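Local coordinates for protein putative fructosamine-3-kinase (Thermobifida fusca YX, PDB 3F7W) that probably acts as a kinase of the fructosamine kinase family, transferring phosphate to sugar-modified amines, at residues P41-L47 and R85-W91; L54-A60 and W124-P130; Q259-L264 and T277-A282. The contacts are given in a common frame with arbitrary orientation. Residues are numbered along the deposited sequence.

Contact 1: residues P41-L47 and R85-W91; sequences PLFVKAL and RTLAMEW. With EDO (1,2-ethanediol), chain G.
Strands 41-46 and 86-90 run antiparallel, their axes 4.5 Å apart at closest approach and their directions 149° apart. The hydrogen-bonded pairs are Phe43 with Met89 (Phe43 N to Met89 O 2.7 Å, Met89 N to Phe43 O 2.9 Å) and Lys45 with Leu87 (Lys45 N to Leu87 O 2.8 Å, Leu87 N to Lys45 O 2.9 Å). Val44-Ala88 and Ala46-Thr86 are non-hydrogen-bonded pairs. Trp91 and Phe43 bury the most surface. Both take chi1 t, which brings Trp91 CZ3 within 3.7 Å of Phe43 CD1; Trp91 CB also packs on Pro41 CB at 3.6 Å, while the bond from Trp91 N to Pro41 O is weak at 3.4 Å. Selenomethionine Met89 lies at the edge of the Phe43 ring, CG to Phe43 CB 4.0 Å. At the other end Arg85, chi1 to chi3 all m, curls back so that Leu47 CB sits over its guanidinium face, 3.8 Å from NH2, and Leu47 N bonds to Arg85 O at 2.9 Å; that NH2 is held by Pro48 O and Ala51 O. On the face shared with Phe43, Leu87 and Met89, an almost extended Lys45 (m, then t throughout) makes salt bridges to Glu61 and Asp211, and its NZ donates to ethanediol O1 at 3.0 Å. A strand lysine paired with a helix glutamate is a hallmark of the protein-kinase-like N-lobe. These are central strands of a five-stranded sheet, flanked by 29-36 and 79-83, with helix 3-13 against Leu42, Ala46 and Thr86 and helix 57-68 against Leu87 and Met89.

Contact 2: residues L54-A60 and W124-P130; sequences LDGLFRA and WDGYIGP
In this kinase-like fold, the N-terminal end of helix 57-68 rests here on the short strand 126-128, half of a two-stranded antiparallel hairpin with 131-133. A type II beta turn from Leu54 to Leu57 leads into the helix, with Leu57 N bonded to Leu54 O at 3.2 Å. Gly56, at phi/psi 83/11, is the N-cap residue; a CB there would jam against the preceding carbonyl. The nearest CA pairs are Ala60-Gly126 at 5.8 Å, Leu57-Tyr127 at 6.5 Å and Leu54-Pro130 at 7.7 Å. Apolar packing centres on Tyr127, whose m rotamer (chi2 -87°) points the ring at the turn. Leu57, chi1 t and chi2 p, makes a CH-pi contact, its CD1 3.8 Å from the Tyr127 ring centroid and 20° off the normal. Ala60 CB lies at the ring's edge, 4.3 Å from Tyr127 CD2, and also meets Trp124 CD1 at 4.0 Å; Trp124 (chi1 p) in turn packs edge-to-face with Trp67. Leu54 CD1 reaches Pro130 CB at 4.1 Å. Waters fill the more open side. One joins Asp55 OD2 (2.6 Å) to Asp125 OD2 (2.7 Å), a second joins Asp55 O (2.7 Å) to Asp125 OD2 (3.0 Å), and a third donates to Gly56 O at 2.7 Å and Asp125 O at 2.8 Å. Behind the strand, Ile128 turns to Val265 of helix 251-270, so the contact links the sheet-side helix to the helical part, consistent with a seam between lobes. The direct polar tie between the segments is a single hydrogen bond, donated by Tyr127 OH to the backbone oxygen Asp55 O at 2.8 Å.

Contact 3: residues Q259-L264 and T277-A282; sequences QLHPLL and TLVDTA
Two helices meet nearly antiparallel, 259-264 of helix 251-270 against 277-282 of helix 275-286, with their axes 9.7 Å apart and a crossing angle of -164°. The first is kinked where the nitrogens of His261 and Pro262 lack a bond to the preceding turn. The CA atoms come closest at Leu263-Leu278, 5.7 Å. Gln259, chi1 m and chi2 t, points toward the partner helix. A water joins its OE1 (2.8 Å) to Thr281 OG1 (2.6 Å), while its NE2 is held by Ala224 O. One residue on, Leu260 (m, t) sends CD2 between three neighbours: Leu278 CD1 at 4.1 Å, Thr281 CG2 at 3.8 Å and Ala282 CB at 4.2 Å. His261 faces the other way, its ND1 bonded to Arg149 O and its N to Tyr145 OH. Leu263 (m, t) packs its CB on Leu278 CD1 at 3.9 Å, its CD2 on Thr277 CG2 at 3.9 Å and its CD1 on Thr281 OG1 at 3.4 Å. Thr281, chi1 m, donates that hydroxyl to Thr277 O in its own helix (2.7 Å), which satisfies it although it lies against Leu263. Leu264 (m, t) closes the row, CD2 3.3 Å from CD2 of Leu278, which takes chi1 t and chi2 p. This is leucine-rich packing of an antiparallel helix pair in the mostly helical C-terminal part of the fold. Helix 219-229 covers Gln259 and Leu263, helix 141-159 packs on Leu260 and Leu264, and helix 165-176 lies against Leu260, Val279 and Ala282.

Contacts 1 and 2 are neighbours, centres about 16 Å apart, and they alternate along the chain: 41-47, 54-60, 85-91, 124-130. Phe58 joins them, turning from helix 57-68 away from Tyr127 and packing its ring on Leu47 and the Arg85-Thr86 backbone. Contact 3 follows both in sequence. Its centre is about 23 Å from that of contact 2 and 32 Å from that of contact 1, on the opposite side of the chain's centre from contact 1. Helix 251-270 nonetheless runs from contact 3 to the back of strand 126-128. The three thus span the sheet-bearing N-terminal lobe, its seam with the rest, and the helical C-terminal lobe, consistent with the bilobal kinase-like architecture.

Contact 1: residues P41-L47 and R85-W91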
# COMPACT_ATOMS: atom_id res chain seq x y z
N PRO A 41 -16.22 10.39 -14.59
CA PRO A 41 -16.17 9.01 -14.18
C PRO A 41 -15.58 8.85 -12.77
O PRO A 41 -14.68 9.59 -12.38
CB PRO A 41 -15.23 8.39 -15.21
CG PRO A 41 -14.23 9.49 -15.47
CD PRO A 41 -14.98 10.79 -15.30
N LEU A 42 -16.08 7.85 -12.06
CA LEU A 42 -15.68 7.50 -10.72
C LEU A 42 -15.35 6.03 -10.66
O LEU A 42 -16.03 5.21 -11.29
CB LEU A 42 -16.81 7.80 -9.74
CG LEU A 42 -17.34 9.23 -9.61
CD1 LEU A 42 -18.48 9.21 -8.57
CD2 LEU A 42 -16.18 10.19 -9.24
N PHE A 43 -14.32 5.70 -9.89
CA PHE A 43 -14.01 4.32 -9.54
C PHE A 43 -14.67 4.06 -8.19
O PHE A 43 -14.43 4.79 -7.24
CB PHE A 43 -12.51 4.09 -9.46
CG PHE A 43 -12.13 2.68 -9.06
CD1 PHE A 43 -12.50 1.62 -9.84
CD2 PHE A 43 -11.33 2.43 -7.96
CE1 PHE A 43 -12.14 0.33 -9.50
CE2 PHE A 43 -10.96 1.12 -7.63
CZ PHE A 43 -11.39 0.09 -8.40
N VAL A 44 -15.49 3.02 -8.11
CA VAL A 44 -16.30 2.76 -6.91
C VAL A 44 -16.06 1.31 -6.46
O VAL A 44 -16.15 0.37 -7.27
CB VAL A 44 -17.78 3.03 -7.19
CG1 VAL A 44 -18.66 2.70 -5.98
CG2 VAL A 44 -18.01 4.52 -7.69
N LYS A 45 -15.70 1.16 -5.18
CA LYS A 45 -15.67 -0.13 -4.49
C LYS A 45 -16.92 -0.21 -3.64
O LYS A 45 -17.34 0.79 -3.02
CB LYS A 45 -14.47 -0.27 -3.57
CG LYS A 45 -13.15 -0.17 -4.21
CD LYS A 45 -12.04 -0.22 -3.19
CE LYS A 45 -10.68 -0.08 -3.88
NZ LYS A 45 -9.58 -0.38 -2.91
N ALA A 46 -17.52 -1.38 -3.60
CA ALA A 46 -18.75 -1.55 -2.83
C ALA A 46 -18.87 -2.97 -2.31
O ALA A 46 -18.71 -3.92 -3.06
CB ALA A 46 -19.98 -1.20 -3.67
N LEU A 47 -19.16 -3.09 -1.02
CA LEU A 47 -19.59 -4.34 -0.46
C LEU A 47 -21.04 -4.60 -0.90
O LEU A 47 -21.78 -3.66 -1.12
CB LEU A 47 -19.55 -4.26 1.05
CG LEU A 47 -18.14 -4.25 1.62
CD1 LEU A 47 -18.15 -3.70 3.05
CD2 LEU A 47 -17.67 -5.67 1.56
N ARG A 85 -19.57 0.92 3.65
CA ARG A 85 -19.95 -0.06 2.58
C ARG A 85 -19.43 0.31 1.17
O ARG A 85 -19.49 -0.53 0.25
CB ARG A 85 -21.49 -0.12 2.44
CG ARG A 85 -22.34 -0.07 3.69
CD ARG A 85 -22.20 -1.34 4.48
NE ARG A 85 -22.54 -2.51 3.68
CZ ARG A 85 -22.32 -3.76 4.07
NH1 ARG A 85 -21.74 -4.03 5.24
NH2 ARG A 85 -22.64 -4.74 3.28
N THR A 86 -19.03 1.58 0.98
CA THR A 86 -18.89 2.17 -0.37
C THR A 86 -17.74 3.18 -0.35
O THR A 86 -17.56 3.93 0.62
CB THR A 86 -20.15 2.92 -0.78
OG1 THR A 86 -21.31 2.17 -0.41
CG2 THR A 86 -20.19 3.20 -2.29
N LEU A 87 -16.93 3.15 -1.39
CA LEU A 87 -15.86 4.13 -1.55
C LEU A 87 -15.84 4.54 -3.02
O LEU A 87 -15.69 3.69 -3.90
CB LEU A 87 -14.53 3.53 -1.09
CG LEU A 87 -13.25 4.35 -1.27
CD1 LEU A 87 -13.33 5.71 -0.59
CD2 LEU A 87 -12.00 3.56 -0.76
N ALA A 88 -16.09 5.83 -3.27
CA ALA A 88 -16.17 6.43 -4.61
C ALA A 88 -15.02 7.43 -4.74
O ALA A 88 -14.88 8.33 -3.89
CB ALA A 88 -17.49 7.16 -4.81
N MSE A 89 -14.22 7.26 -5.79
CA MSE A 89 -13.06 8.07 -6.02
C MSE A 89 -12.90 8.38 -7.48
O MSE A 89 -13.57 7.82 -8.34
CB MSE A 89 -11.80 7.36 -5.52
CG MSE A 89 -11.37 6.19 -6.30
SE MSE A 89 -9.82 5.37 -5.44
CE MSE A 89 -10.82 4.72 -3.89
N GLU A 90 -11.95 9.27 -7.75
CA GLU A 90 -11.55 9.61 -9.10
C GLU A 90 -11.21 8.37 -9.94
O GLU A 90 -10.49 7.47 -9.48
CB GLU A 90 -10.35 10.55 -8.93
CG GLU A 90 -9.70 11.07 -10.13
CD GLU A 90 -8.55 12.02 -9.77
OE1 GLU A 90 -8.17 12.14 -8.57
OE2 GLU A 90 -8.02 12.63 -10.72
N TRP A 91 -11.75 8.30 -11.16
CA TRP A 91 -11.44 7.25 -12.11
C TRP A 91 -10.17 7.62 -12.88
O TRP A 91 -10.03 8.77 -13.31
CB TRP A 91 -12.59 7.05 -13.11
CG TRP A 91 -12.28 6.05 -14.19
CD1 TRP A 91 -11.77 6.33 -15.44
CD2 TRP A 91 -12.47 4.64 -14.14
NE1 TRP A 91 -11.60 5.15 -16.14
CE2 TRP A 91 -12.03 4.11 -15.37
CE3 TRP A 91 -12.96 3.75 -13.16
CZ2 TRP A 91 -12.06 2.74 -15.65
CZ3 TRP A 91 -12.98 2.40 -13.43
CH2 TRP A 91 -12.55 1.90 -14.68
C1 EDO G . -11.52 -2.03 0.08
O1 EDO G . -10.34 -2.30 -0.68
C2 EDO G . -11.09 -1.58 1.44
O2 EDO G . -10.50 -0.32 1.21

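Contact 2: residues L54-A60 and W124-P130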
# COMPACT_ATOMS: atom_id res chain seq x y z
N LEU A 54 -15.82 -6.24 7.43
CA LEU A 54 -14.79 -5.99 8.42
C LEU A 54 -14.87 -4.60 9.00
O LEU A 54 -14.94 -3.60 8.26
CB LEU A 54 -13.39 -6.26 7.83
CG LEU A 54 -13.03 -7.74 7.71
CD1 LEU A 54 -11.93 -7.97 6.67
CD2 LEU A 54 -12.63 -8.33 9.09
N ASP A 55 -14.82 -4.51 10.33
CA ASP A 55 -14.83 -3.25 11.09
C ASP A 55 -13.77 -2.20 10.67
O ASP A 55 -12.60 -2.38 10.98
CB ASP A 55 -14.60 -3.60 12.58
CG ASP A 55 -14.44 -2.39 13.47
OD1 ASP A 55 -15.05 -1.33 13.15
OD2 ASP A 55 -13.71 -2.49 14.50
N GLY A 56 -14.18 -1.09 10.03
CA GLY A 56 -13.22 -0.05 9.70
C GLY A 56 -12.42 -0.28 8.43
O GLY A 56 -11.46 0.45 8.15
N LEU A 57 -12.81 -1.26 7.63
CA LEU A 57 -12.05 -1.60 6.43
C LEU A 57 -12.03 -0.44 5.41
O LEU A 57 -10.96 0.04 4.98
CB LEU A 57 -12.66 -2.85 5.79
CG LEU A 57 -12.04 -3.41 4.50
CD1 LEU A 57 -10.79 -4.14 4.83
CD2 LEU A 57 -13.05 -4.35 3.82
N PHE A 58 -13.22 -0.01 5.00
CA PHE A 58 -13.31 1.08 4.03
C PHE A 58 -12.79 2.38 4.63
O PHE A 58 -12.13 3.15 3.93
CB PHE A 58 -14.73 1.23 3.50
CG PHE A 58 -15.06 0.26 2.40
CD1 PHE A 58 -14.87 -1.11 2.58
CD2 PHE A 58 -15.58 0.68 1.21
CE1 PHE A 58 -15.16 -2.02 1.55
CE2 PHE A 58 -15.89 -0.24 0.18
CZ PHE A 58 -15.65 -1.58 0.36
N ARG A 59 -13.06 2.60 5.91
CA ARG A 59 -12.54 3.76 6.61
C ARG A 59 -11.03 3.89 6.49
O ARG A 59 -10.50 4.98 6.28
CB ARG A 59 -12.93 3.66 8.08
CG ARG A 59 -12.24 4.67 9.00
CD ARG A 59 -12.82 4.54 10.39
NE ARG A 59 -14.20 5.02 10.39
CZ ARG A 59 -14.58 6.25 10.73
NH1 ARG A 59 -13.69 7.15 11.13
NH2 ARG A 59 -15.86 6.57 10.67
N ALA A 60 -10.32 2.78 6.63
CA ALA A 60 -8.85 2.80 6.56
C ALA A 60 -8.37 3.33 5.21
O ALA A 60 -7.40 4.11 5.14
CB ALA A 60 -8.28 1.35 6.81
N TRP A 124 -6.01 5.62 12.71
CA TRP A 124 -7.12 4.72 12.39
C TRP A 124 -6.62 3.27 12.35
O TRP A 124 -5.45 3.00 12.09
CB TRP A 124 -7.76 5.11 11.04
CG TRP A 124 -6.80 5.02 9.91
CD1 TRP A 124 -6.45 3.89 9.23
CD2 TRP A 124 -6.02 6.09 9.36
NE1 TRP A 124 -5.49 4.18 8.30
CE2 TRP A 124 -5.20 5.52 8.36
CE3 TRP A 124 -5.89 7.45 9.64
CZ2 TRP A 124 -4.30 6.28 7.63
CZ3 TRP A 124 -5.01 8.21 8.89
CH2 TRP A 124 -4.22 7.62 7.89
N ASP A 125 -7.52 2.32 12.57
CA ASP A 125 -7.17 0.90 12.54
C ASP A 125 -6.84 0.48 11.12
O ASP A 125 -7.53 0.87 10.17
CB ASP A 125 -8.32 0.04 13.04
CG ASP A 125 -8.60 0.22 14.56
OD1 ASP A 125 -7.74 0.71 15.32
OD2 ASP A 125 -9.69 -0.17 14.98
N GLY A 126 -5.77 -0.29 10.95
CA GLY A 126 -5.31 -0.62 9.62
C GLY A 126 -5.70 -1.97 9.08
O GLY A 126 -6.08 -2.89 9.82
N TYR A 127 -5.61 -2.07 7.75
CA TYR A 127 -5.76 -3.32 7.02
C TYR A 127 -4.71 -3.41 5.93
O TYR A 127 -4.30 -2.40 5.31
CB TYR A 127 -7.15 -3.44 6.37
CG TYR A 127 -8.25 -3.75 7.36
CD1 TYR A 127 -8.53 -5.08 7.69
CD2 TYR A 127 -8.93 -2.74 8.03
CE1 TYR A 127 -9.51 -5.39 8.63
CE2 TYR A 127 -9.92 -3.05 8.95
CZ TYR A 127 -10.19 -4.37 9.26
OH TYR A 127 -11.18 -4.69 10.20
N ILE A 128 -4.37 -4.66 5.64
CA ILE A 128 -3.54 -4.99 4.49
C ILE A 128 -4.32 -6.12 3.81
O ILE A 128 -4.45 -7.22 4.34
CB ILE A 128 -2.09 -5.30 4.92
CG1 ILE A 128 -1.18 -5.46 3.69
CG2 ILE A 128 -2.02 -6.56 5.88
CD1 ILE A 128 -0.89 -4.11 2.93
N GLY A 129 -4.93 -5.79 2.67
CA GLY A 129 -6.05 -6.55 2.12
C GLY A 129 -7.13 -6.72 3.18
O GLY A 129 -7.50 -5.74 3.82
N PRO A 130 -7.61 -7.95 3.39
CA PRO A 130 -8.58 -8.24 4.44
C PRO A 130 -7.95 -8.50 5.82
O PRO A 130 -8.69 -8.75 6.78
CB PRO A 130 -9.26 -9.52 3.94
CG PRO A 130 -8.17 -10.27 3.24
CD PRO A 130 -7.25 -9.18 2.63
O HOH W 1 -12.39 -0.41 15.42
O HOH W 2 -10.73 -2.04 12.93
O HOH W 3 -10.19 1.80 10.07

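Contact 3: residues Q259-L264 and T277-A282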
# COMPACT_ATOMS: atom_id res chain seq x y z
N GLN A 259 11.36 -5.87 2.48
CA GLN A 259 10.49 -6.76 1.76
C GLN A 259 9.92 -7.88 2.63
O GLN A 259 9.03 -8.62 2.20
CB GLN A 259 11.24 -7.37 0.56
CG GLN A 259 11.55 -6.33 -0.52
CD GLN A 259 12.38 -6.82 -1.68
OE1 GLN A 259 13.11 -7.81 -1.57
NE2 GLN A 259 12.32 -6.10 -2.81
N LEU A 260 10.41 -8.01 3.86
CA LEU A 260 9.95 -9.10 4.72
C LEU A 260 8.48 -8.96 5.10
O LEU A 260 7.74 -9.95 5.07
CB LEU A 260 10.84 -9.22 5.97
CG LEU A 260 12.29 -9.64 5.67
CD1 LEU A 260 13.11 -9.66 6.98
CD2 LEU A 260 12.39 -10.98 4.95
N HIS A 261 8.04 -7.74 5.40
CA HIS A 261 6.63 -7.52 5.76
C HIS A 261 5.70 -7.96 4.62
O HIS A 261 4.85 -8.81 4.83
CB HIS A 261 6.38 -6.05 6.16
CG HIS A 261 4.93 -5.68 6.15
ND1 HIS A 261 4.02 -6.22 7.04
CD2 HIS A 261 4.23 -4.85 5.34
CE1 HIS A 261 2.82 -5.73 6.78
NE2 HIS A 261 2.92 -4.90 5.75
N PRO A 262 5.85 -7.37 3.40
CA PRO A 262 4.94 -7.79 2.32
C PRO A 262 5.03 -9.25 2.02
O PRO A 262 4.00 -9.86 1.71
CB PRO A 262 5.40 -6.97 1.10
CG PRO A 262 6.74 -6.46 1.45
CD PRO A 262 6.74 -6.30 2.95
N LEU A 263 6.22 -9.85 2.10
CA LEU A 263 6.33 -11.27 1.81
C LEU A 263 5.59 -12.17 2.81
O LEU A 263 4.97 -13.19 2.41
CB LEU A 263 7.80 -11.71 1.65
CG LEU A 263 8.41 -11.25 0.31
CD1 LEU A 263 9.95 -11.40 0.35
CD2 LEU A 263 7.77 -11.99 -0.93
N LEU A 264 5.65 -11.82 4.09
CA LEU A 264 4.87 -12.51 5.11
C LEU A 264 3.35 -12.36 4.92
O LEU A 264 2.60 -13.32 5.11
CB LEU A 264 5.28 -12.06 6.50
CG LEU A 264 6.65 -12.59 6.95
CD1 LEU A 264 7.16 -11.74 8.13
CD2 LEU A 264 6.59 -14.10 7.33
N THR A 277 10.66 -17.46 -1.52
CA THR A 277 11.11 -16.06 -1.67
C THR A 277 11.29 -15.43 -0.28
O THR A 277 12.27 -14.72 -0.00
CB THR A 277 10.13 -15.22 -2.48
OG1 THR A 277 9.92 -15.83 -3.76
CG2 THR A 277 10.69 -13.79 -2.68
N LEU A 278 10.33 -15.68 0.60
CA LEU A 278 10.45 -15.21 1.99
C LEU A 278 11.76 -15.71 2.61
O LEU A 278 12.53 -14.93 3.18
CB LEU A 278 9.24 -15.66 2.81
CG LEU A 278 9.34 -15.33 4.31
CD1 LEU A 278 9.44 -13.83 4.55
CD2 LEU A 278 8.19 -15.96 5.06
N VAL A 279 12.02 -17.02 2.49
CA VAL A 279 13.21 -17.60 3.10
C VAL A 279 14.47 -16.98 2.51
O VAL A 279 15.37 -16.58 3.24
CB VAL A 279 13.26 -19.14 2.96
CG1 VAL A 279 14.63 -19.70 3.42
CG2 VAL A 279 12.09 -19.76 3.74
N ASP A 280 14.51 -16.89 1.18
CA ASP A 280 15.68 -16.36 0.49
C ASP A 280 15.94 -14.91 0.90
O ASP A 280 17.08 -14.48 1.05
CB ASP A 280 15.47 -16.43 -1.02
CG ASP A 280 15.50 -17.86 -1.57
OD1 ASP A 280 15.88 -18.80 -0.83
OD2 ASP A 280 15.12 -18.04 -2.75
N THR A 281 14.85 -14.14 1.05
CA THR A 281 14.94 -12.71 1.39
C THR A 281 15.42 -12.50 2.85
O THR A 281 16.22 -11.59 3.14
CB THR A 281 13.58 -12.00 1.09
OG1 THR A 281 13.23 -12.21 -0.29
CG2 THR A 281 13.64 -10.49 1.36
N ALA A 282 14.92 -13.33 3.76
CA ALA A 282 15.37 -13.36 5.15
C ALA A 282 16.87 -13.66 5.20
O ALA A 282 17.62 -12.96 5.87
CB ALA A 282 14.59 -14.40 5.95
O HOH W 4 13.05 -10.49 -2.20